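Local structure of coenzyme F420-dependent N(5),N(10)-methenyltetrahydromethanopterin reductase-related protein (Desulfurobacterium thermolithotrophum DSM 11699, 6HUY) at the interface of chains B and A. The protein is an HmdII, a paralogue of the hydrogenase Hmd, that can be reconstituted with the iron-guanylylpyridinol cofactor and probably binds methenyl-tetrahydrofolate. Numbering follows the deposited sequence. Chains: chain A, Coenzyme F420-dependent N(5),N(10)-methenyltetrahydromethanopterin reductase-related protein; chain B, Coenzyme F420-dependent N(5),N(10)-methenyltetrahydromethanopterin reductase-related protein.

The interface of chains B and A. Residues chain B 211-212, 215, 283; chain A 219, 271, 283-284, 287.
B:Ile212, on helix 207-228 of one subunit, packs against the first turns of helix 282-292 of the other in what is probably the homodimer interface expected of the Hmd family. Its CG1 arm, anti to the carbonyl carbon (chi1 -70°) and extended beyond, points CD1 at the partner helix. There CD1 of B:Ile212 lies 3.6 Å from CB of A:Leu283, the two side chains meeting at about a right angle. The same methyl lies 3.7 Å from the hydroxyl OG1 of A:Thr284. Closer to the backbone, CG1 of B:Ile212 rests at 3.9 Å on the methyl CB of A:Ala287, a turn along the helix from A:Leu283; that methyl also faces B:Ala215. CD2 of B:Leu283 meets CD2 of A:Leu283 at 3.7 Å, so the two copies touch through equivalent branches, while B:Ala211 packs against both methyls of A:Leu271. At the edge of this apolar surface, with OE2 bordering CD1 of B:Ile212, A:Glu219 ties down the start of helix 282-292 on its own chain. Its carboxylate spans two backbone amides through syn lone pairs, OE1 receiving N of A:Leu283 and OE2 receiving N of A:Thr284. A glutamine in its place would probably cost one of these amides its acceptor and disturb the helix start on which B:Ile212 rests. The threonine hydroxyl is drawn to the same carboxylate, OG1 of A:Thr284 meeting OE2 of A:Glu219 nearly along its C-O axis at 2.6 Å.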
loop_
_atom_site.group_PDB
_atom_site.type_symbol
_atom_site.label_atom_id
_atom_site.label_comp_id
_atom_site.label_asym_id
_atom_site.label_seq_id
_atom_site.Cartn_x
_atom_site.Cartn_y
_atom_site.Cartn_z
ATOM N N ALA B 211 9.533 -2.402 2.550
ATOM C CA ALA B 211 10.385 -3.329 1.823
ATOM C C ALA B 211 9.674 -4.648 1.526
ATOM O O ALA B 211 9.777 -5.174 0.413
ATOM C CB ALA B 211 11.655 -3.565 2.631
ATOM N N ILE B 212 8.960 -5.209 2.503
ATOM C CA ILE B 212 8.290 -6.489 2.278
ATOM C C ILE B 212 7.167 -6.336 1.250
ATOM O O ILE B 212 7.034 -7.146 0.324
ATOM C CB ILE B 212 7.780 -7.063 3.612
ATOM C CG1 ILE B 212 8.961 -7.520 4.479
ATOM C CG2 ILE B 212 6.864 -8.246 3.382
ATOM C CD1 ILE B 212 8.593 -7.847 5.943
ATOM N N ALA B 215 8.775 -5.876 -2.062
ATOM C CA ALA B 215 9.274 -7.155 -2.559
ATOM C C ALA B 215 8.126 -8.069 -2.980
ATOM O O ALA B 215 8.236 -8.789 -3.979
ATOM C CB ALA B 215 10.143 -7.830 -1.493
ATOM N N LEU B 283 8.566 -15.437 -0.726
ATOM C CA LEU B 283 7.699 -14.634 0.138
ATOM C C LEU B 283 6.279 -15.196 0.195
ATOM O O LEU B 283 5.642 -15.186 1.255
ATOM C CB LEU B 283 7.659 -13.172 -0.340
ATOM C CG LEU B 283 8.952 -12.376 -0.196
ATOM C CD1 LEU B 283 8.895 -11.072 -0.989
ATOM C CD2 LEU B 283 9.236 -12.094 1.273
ATOM N N GLU A 219 4.352 -8.980 10.870
ATOM C CA GLU A 219 5.723 -9.170 11.317
ATOM C C GLU A 219 6.269 -7.888 11.938
ATOM O O GLU A 219 6.780 -7.896 13.069
ATOM C CB GLU A 219 6.593 -9.611 10.143
ATOM C CG GLU A 219 8.006 -9.949 10.551
ATOM C CD GLU A 219 8.776 -10.681 9.475
ATOM O OE1 GLU A 219 8.433 -11.854 9.180
ATOM O OE2 GLU A 219 9.733 -10.084 8.936
ATOM N N LEU A 271 16.866 -0.915 5.698
ATOM C CA LEU A 271 16.296 -2.126 6.269
ATOM C C LEU A 271 17.279 -2.836 7.192
ATOM O O LEU A 271 16.856 -3.549 8.106
ATOM C CB LEU A 271 15.843 -3.059 5.142
ATOM C CG LEU A 271 15.049 -4.309 5.531
ATOM C CD1 LEU A 271 13.701 -3.916 6.102
ATOM C CD2 LEU A 271 14.878 -5.199 4.332
ATOM N N LEU A 283 10.232 -12.807 6.935
ATOM C CA LEU A 283 9.890 -12.024 5.747
ATOM C C LEU A 283 10.878 -10.882 5.532
ATOM O O LEU A 283 11.246 -10.580 4.390
ATOM C CB LEU A 283 8.470 -11.478 5.865
ATOM C CG LEU A 283 7.322 -12.464 5.705
ATOM C CD1 LEU A 283 6.030 -11.779 6.129
ATOM C CD2 LEU A 283 7.217 -12.949 4.266
ATOM N N THR A 284 11.320 -10.242 6.618
ATOM C CA THR A 284 12.295 -9.165 6.504
ATOM C C THR A 284 13.603 -9.676 5.919
ATOM O O THR A 284 14.193 -9.035 5.044
ATOM C CB THR A 284 12.541 -8.536 7.874
ATOM O OG1 THR A 284 11.294 -8.096 8.420
ATOM C CG2 THR A 284 13.471 -7.352 7.772
ATOM N N ALA A 287 13.118 -10.544 2.208
ATOM C CA ALA A 287 12.982 -9.312 1.434
ATOM C C ALA A 287 14.334 -8.638 1.234
ATOM O O ALA A 287 14.644 -8.164 0.134
ATOM C CB ALA A 287 12.010 -8.358 2.124
#